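Local coordinates for protein branched-chain amino acid aminotransferase (Thermoproteus uzoniensis, PDB 5CE8) that probably transfers the amino group of leucine, isoleucine and valine to 2-oxoglutarate, using pyridoxal 5'-phosphate as cofactor, at residues E248-D253 with D271-Q276; K14-G19 with V89-R94. All blocks are in the same frame, centred on the assembly; numbering follows the deposited sequence.

Contact 1 (E248-D253 with D271-Q276); sequences ELYAAD and DGRVLQ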
loop_
_atom_site.group_PDB
_atom_site.type_symbol
_atom_site.label_atom_id
_atom_site.label_comp_id
_atom_site.label_asym_id
_atom_site.label_seq_id
_atom_site.Cartn_x
_atom_site.Cartn_y
_atom_site.Cartn_z
ATOM N N GLU A 248 -16.771 3.046 -12.357
ATOM C CA GLU A 248 -17.883 2.147 -12.712
ATOM C C GLU A 248 -19.099 2.555 -11.913
ATOM O O GLU A 248 -20.217 2.376 -12.371
ATOM C CB GLU A 248 -17.549 0.674 -12.421
ATOM C CG GLU A 248 -16.393 0.178 -13.250
ATOM C CD GLU A 248 -15.942 -1.179 -12.843
ATOM O OE1 GLU A 248 -15.854 -1.426 -11.606
ATOM O OE2 GLU A 248 -15.594 -1.998 -13.778
ATOM N N LEU A 249 -18.912 3.128 -10.746
ATOM C CA LEU A 249 -20.097 3.576 -9.996
ATOM C C LEU A 249 -20.754 4.853 -10.698
ATOM O O LEU A 249 -22.021 4.992 -10.847
ATOM C CB LEU A 249 -19.685 4.000 -8.608
ATOM C CG LEU A 249 -20.345 3.402 -7.356
ATOM C CD1 LEU A 249 -20.049 4.361 -6.209
ATOM C CD2 LEU A 249 -21.832 3.146 -7.465
ATOM N N TYR A 250 -19.874 5.814 -10.977
ATOM C CA TYR A 250 -20.193 7.091 -11.636
ATOM C C TYR A 250 -20.925 6.863 -12.955
ATOM O O TYR A 250 -21.775 7.680 -13.314
ATOM C CB TYR A 250 -18.909 7.872 -11.860
ATOM C CG TYR A 250 -18.313 8.651 -10.676
ATOM C CD1 TYR A 250 -18.765 8.484 -9.343
ATOM C CD2 TYR A 250 -17.300 9.505 -10.891
ATOM C CE1 TYR A 250 -18.191 9.202 -8.290
ATOM C CE2 TYR A 250 -16.682 10.192 -9.900
ATOM C CZ TYR A 250 -17.186 10.080 -8.581
ATOM O OH TYR A 250 -16.554 10.796 -7.624
ATOM N N ALA A 251 -20.472 5.871 -13.719
ATOM C CA ALA A 251 -20.954 5.438 -15.035
ATOM C C ALA A 251 -21.995 4.354 -15.031
ATOM O O ALA A 251 -22.432 3.904 -16.072
ATOM C CB ALA A 251 -19.755 4.954 -15.858
ATOM N N ALA A 252 -22.375 3.821 -13.880
ATOM C CA ALA A 252 -23.347 2.754 -13.873
ATOM C C ALA A 252 -24.687 3.161 -14.468
ATOM O O ALA A 252 -25.105 4.292 -14.311
ATOM C CB ALA A 252 -23.639 2.267 -12.406
ATOM N N ASP A 253 -25.366 2.194 -15.071
ATOM C CA ASP A 253 -26.778 2.308 -15.445
ATOM C C ASP A 253 -27.709 2.390 -14.265
ATOM O O ASP A 253 -28.708 3.105 -14.309
ATOM C CB ASP A 253 -27.179 1.127 -16.352
ATOM C CG ASP A 253 -26.310 1.063 -17.635
ATOM O OD1 ASP A 253 -25.951 2.139 -18.131
ATOM O OD2 ASP A 253 -25.954 -0.041 -18.094
ATOM N N ASP A 271 -21.909 11.335 -5.623
ATOM C CA ASP A 271 -20.982 12.522 -5.767
ATOM C C ASP A 271 -21.551 13.476 -6.768
ATOM O O ASP A 271 -20.826 13.914 -7.640
ATOM C CB ASP A 271 -19.497 12.233 -6.064
ATOM C CG ASP A 271 -18.830 11.195 -5.109
ATOM O OD1 ASP A 271 -19.408 10.865 -4.111
ATOM O OD2 ASP A 271 -17.717 10.720 -5.391
ATOM N N GLY A 272 -22.859 13.772 -6.679
ATOM C CA GLY A 272 -23.553 14.663 -7.661
ATOM C C GLY A 272 -23.936 14.095 -9.028
ATOM O O GLY A 272 -24.745 14.650 -9.687
ATOM N N ARG A 273 -23.398 12.947 -9.405
ATOM C CA ARG A 273 -23.708 12.221 -10.656
ATOM C C ARG A 273 -25.025 11.464 -10.463
ATOM O O ARG A 273 -25.129 10.469 -9.682
ATOM C CB ARG A 273 -22.629 11.201 -11.014
ATOM C CG ARG A 273 -21.382 11.564 -11.863
ATOM C CD ARG A 273 -20.364 12.189 -10.994
ATOM N NE ARG A 273 -19.020 12.490 -11.421
ATOM C CZ ARG A 273 -18.232 13.234 -10.616
ATOM N NH1 ARG A 273 -18.709 13.638 -9.432
ATOM N NH2 ARG A 273 -16.962 13.533 -10.902
ATOM N N VAL A 274 -26.013 11.908 -11.229
ATOM C CA VAL A 274 -27.357 11.368 -11.218
ATOM C C VAL A 274 -27.418 9.970 -11.788
ATOM O O VAL A 274 -26.730 9.680 -12.738
ATOM C CB VAL A 274 -28.360 12.291 -11.920
ATOM C CG1 VAL A 274 -29.757 11.593 -12.080
ATOM C CG2 VAL A 274 -28.434 13.595 -11.094
ATOM N N LEU A 275 -28.166 9.067 -11.141
ATOM C CA LEU A 275 -28.429 7.759 -11.742
ATOM C C LEU A 275 -29.910 7.601 -11.691
ATOM O O LEU A 275 -30.528 7.900 -10.664
ATOM C CB LEU A 275 -27.692 6.594 -11.043
ATOM C CG LEU A 275 -26.208 6.806 -10.663
ATOM C CD1 LEU A 275 -25.819 5.707 -9.687
ATOM C CD2 LEU A 275 -25.213 6.796 -11.814
ATOM N N GLN A 276 -30.480 7.054 -12.775
ATOM C CA GLN A 276 -31.914 6.668 -12.850
ATOM C C GLN A 276 -32.326 5.715 -11.703
ATOM O O GLN A 276 -31.530 4.848 -11.319
ATOM C CB GLN A 276 -32.230 5.962 -14.213
ATOM C CG GLN A 276 -31.889 4.426 -14.204
ATOM C CD GLN A 276 -32.269 3.583 -15.425
ATOM O OE1 GLN A 276 -33.473 3.516 -15.865
ATOM N NE2 GLN A 276 -31.251 2.836 -15.936
HETATM O O HOH W 1 -28.433 5.949 -14.745
#
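The end of helix 246-250 packs here against the beta hairpin formed by strands 265-270 and 273-274, in the larger, mixed-sheet part of the class IV aminotransferase fold. Tyr-250 carries the contact. Its ring reaches across to the hairpin. The guanidinium of Arg-273 lies flat over one face of this ring, with planes 26° apart. The stack is offset toward the rim, so Arg-273 CZ is 3.5 Å from Tyr-250 CE2. This is an off-centre cation-pi contact. Arg-273 CD sits more squarely over the same face as a CH-pi partner. The bend at chi2 of Arg-273 (82°) folds the chain over the ring. Arg-273 NH1 also donates to Asp-271 O, while NE and NH2 bond to carbonyls of Lys-72 and Ile-73 of the second subunit. Asp-271 approaches at the ring edge, its carboxylate turned 79° from the ring. Tyr-250 OH donates to Asp-271 OD2 at 2.5 Å, on the anti lone pair. Arg-246 makes a salt bridge to that same oxygen, which probably stabilises its negative charge. Further along, Leu-275 CD2 packs 3.5 Å from Ala-252 O. At the exposed end, Gln-276 NE2 donates to Asp-253 O at 3.0 Å, from above the carbonyl plane. Water 1 joins Asp-253 O to Gln-276 N.

Contact 2 (K14-G19 with V89-R94); sequences KVWLDG and VVETVR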
loop_
_atom_site.group_PDB
_atom_site.type_symbol
_atom_site.label_atom_id
_atom_site.label_comp_id
_atom_site.label_asym_id
_atom_site.label_seq_id
_atom_site.Cartn_x
_atom_site.Cartn_y
_atom_site.Cartn_z
ATOM N N LYS A 14 -40.015 -6.419 26.749
ATOM C CA LYS A 14 -39.191 -7.513 27.300
ATOM C C LYS A 14 -38.035 -7.755 26.329
ATOM O O LYS A 14 -38.246 -7.650 25.142
ATOM C CB LYS A 14 -40.011 -8.808 27.384
ATOM C CG LYS A 14 -41.050 -8.987 28.536
ATOM C CD LYS A 14 -40.555 -8.679 29.914
ATOM C CE LYS A 14 -41.777 -8.972 30.836
ATOM N NZ LYS A 14 -41.506 -8.650 32.259
ATOM N N VAL A 15 -36.847 -8.035 26.860
ATOM C CA VAL A 15 -35.621 -8.300 26.133
ATOM C C VAL A 15 -35.017 -9.572 26.723
ATOM O O VAL A 15 -35.078 -9.841 27.923
ATOM C CB VAL A 15 -34.610 -7.108 26.324
ATOM C CG1 VAL A 15 -33.194 -7.501 25.888
ATOM C CG2 VAL A 15 -35.090 -5.814 25.559
ATOM N N TRP A 16 -34.466 -10.388 25.865
ATOM C CA TRP A 16 -33.841 -11.608 26.327
ATOM C C TRP A 16 -32.396 -11.326 26.675
ATOM O O TRP A 16 -31.589 -10.766 25.902
ATOM C CB TRP A 16 -34.063 -12.683 25.265
ATOM C CG TRP A 16 -33.729 -14.101 25.474
ATOM C CD1 TRP A 16 -34.626 -15.091 25.628
ATOM C CD2 TRP A 16 -32.452 -14.758 25.309
ATOM N NE1 TRP A 16 -33.981 -16.286 25.658
ATOM C CE2 TRP A 16 -32.661 -16.123 25.448
ATOM C CE3 TRP A 16 -31.177 -14.329 25.090
ATOM C CZ2 TRP A 16 -31.644 -17.064 25.349
ATOM C CZ3 TRP A 16 -30.164 -15.293 24.967
ATOM C CH2 TRP A 16 -30.395 -16.615 25.135
ATOM N N LEU A 17 -32.046 -11.803 27.852
ATOM C CA LEU A 17 -30.761 -11.674 28.362
ATOM C C LEU A 17 -30.376 -12.991 28.990
ATOM O O LEU A 17 -30.958 -13.414 29.994
ATOM C CB LEU A 17 -30.830 -10.550 29.347
ATOM C CG LEU A 17 -29.519 -10.121 29.960
ATOM C CD1 LEU A 17 -28.443 -10.161 28.933
ATOM C CD2 LEU A 17 -29.583 -8.716 30.540
ATOM N N ASP A 18 -29.430 -13.679 28.387
ATOM C CA ASP A 18 -28.982 -14.934 28.910
ATOM C C ASP A 18 -30.038 -15.933 29.378
ATOM O O ASP A 18 -30.016 -16.503 30.508
ATOM C CB ASP A 18 -27.950 -14.664 29.983
ATOM C CG ASP A 18 -26.573 -14.386 29.377
ATOM O OD1 ASP A 18 -26.403 -14.556 28.171
ATOM O OD2 ASP A 18 -25.684 -13.985 30.116
ATOM N N GLY A 19 -30.952 -16.177 28.472
ATOM C CA GLY A 19 -31.990 -17.133 28.723
ATOM C C GLY A 19 -33.113 -16.668 29.619
ATOM O O GLY A 19 -33.845 -17.517 30.024
ATOM N N VAL A 89 -35.264 -15.701 20.051
ATOM C CA VAL A 89 -35.957 -14.640 19.309
ATOM C C VAL A 89 -37.465 -14.755 19.282
ATOM O O VAL A 89 -38.198 -13.768 19.483
ATOM C CB VAL A 89 -35.515 -14.570 17.830
ATOM C CG1 VAL A 89 -36.438 -13.695 17.056
ATOM C CG2 VAL A 89 -34.083 -14.053 17.686
ATOM N N VAL A 90 -37.922 -15.930 18.857
ATOM C CA VAL A 90 -39.336 -16.213 18.727
ATOM C C VAL A 90 -40.118 -15.966 20.035
ATOM O O VAL A 90 -41.217 -15.355 19.978
ATOM C CB VAL A 90 -39.561 -17.631 18.108
ATOM C CG1 VAL A 90 -40.917 -18.208 18.440
ATOM C CG2 VAL A 90 -39.347 -17.554 16.627
ATOM N N GLU A 91 -39.515 -16.299 21.175
ATOM C CA GLU A 91 -40.093 -16.005 22.486
ATOM C C GLU A 91 -40.059 -14.577 22.828
ATOM O O GLU A 91 -40.985 -14.112 23.441
ATOM C CB GLU A 91 -39.375 -16.760 23.587
ATOM C CG GLU A 91 -39.580 -18.274 23.505
ATOM C CD GLU A 91 -38.374 -19.044 24.030
ATOM O OE1 GLU A 91 -37.526 -18.404 24.673
ATOM O OE2 GLU A 91 -38.237 -20.279 23.800
ATOM N N THR A 92 -39.010 -13.847 22.455
ATOM C CA THR A 92 -38.991 -12.392 22.738
ATOM C C THR A 92 -40.080 -11.636 21.978
ATOM O O THR A 92 -40.762 -10.720 22.540
ATOM C CB THR A 92 -37.625 -11.771 22.378
ATOM O OG1 THR A 92 -36.637 -12.568 22.990
ATOM C CG2 THR A 92 -37.478 -10.317 22.833
ATOM N N VAL A 93 -40.242 -11.993 20.702
ATOM C CA VAL A 93 -41.307 -11.405 19.951
ATOM C C VAL A 93 -42.659 -11.735 20.629
ATOM O O VAL A 93 -43.492 -10.811 20.875
ATOM C CB VAL A 93 -41.228 -11.807 18.459
ATOM C CG1 VAL A 93 -42.319 -11.159 17.693
ATOM C CG2 VAL A 93 -39.843 -11.425 17.838
ATOM N N ARG A 94 -42.863 -13.016 20.924
ATOM C CA ARG A 94 -44.127 -13.466 21.522
ATOM C C ARG A 94 -44.428 -12.797 22.868
ATOM O O ARG A 94 -45.539 -12.274 23.089
ATOM C CB ARG A 94 -44.097 -14.967 21.725
ATOM C CG ARG A 94 -44.465 -15.749 20.525
ATOM C CD ARG A 94 -44.750 -17.146 20.970
ATOM N NE ARG A 94 -44.908 -17.963 19.804
ATOM C CZ ARG A 94 -44.350 -19.151 19.585
ATOM N NH1 ARG A 94 -43.553 -19.760 20.493
ATOM N NH2 ARG A 94 -44.620 -19.736 18.424
HETATM O O HOH W 2 -34.513 -19.431 25.522
#
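Strand 14-17 belongs to the antiparallel sheet built mostly from the N-terminal half of the chain, and helix 82-95 packs on one face of that sheet. The strand and the helix run nearly antiparallel, at 158°, with their axes 8.0 Å apart at closest approach. Thr-92 fills the tight part of the contact. Its two branches do different work. CG2 lies anti to the backbone N and reaches the strand backbone, 3.6 Å from Lys-14 O. OG1 points to Trp-16 and stops 3.4 Å from Trp-16 CB. Trp-16 CB is a methylene, so this is a van der Waals contact. The polar partner of the hydroxyl is Ala-88 O, one helical turn back. The side chains of Trp-16 and Thr-92 cross at about a right angle. Trp-16 CG is anti to the backbone N (chi1 -171°), which sets the indole beside the helix. Tyr-80 meets this indole edge-to-face, and Leu-21 of strand 20-23 touches both Trp-16 and Thr-92.

The other side is loose and wet. Glu-91 is exposed, and its OE1 stays 4.2 Å from Trp-16 NE1, with no direct bond. Water 2 spans the gap in the plane of the indole. It accepts from Trp-16 NE1 at 3.2 Å and donates to Glu-91 OE1 at 3.3 Å. Lys-14 turns its amino end away to a salt bridge with Asp-23. Just past the helix, Asn-96 OD1 accepts from Lys-14 N, and its ND2 donates to Thr-92 O. Between the two segments themselves, van der Waals packing therefore dominates, with one water-mediated polar link at the exposed margin.

In the fold
From the N terminus, strand 14-17 comes first. Contact 2 brings helix 82-95 back onto it, closing a loop of 69 residues that includes helices 34-38 and 60-74. It ties the first strand of the chain to helix 82-95, which also packs on strand 102-109. The chain then adds strands 102-109 and 125-132 to that antiparallel sheet and enters the mixed sheet. Contact 1 closes a much shorter loop of 17 residues, mostly strands 254-259 and 265-270. It ties helix 246-250 to the hairpin end, beside two other subunits. Strand 303-305 returns to the first sheet at the end. The loops follow in series and do not cross. The centres of contacts 1 and 2 lie about 43 Å apart, on opposite sides of the chain's centre.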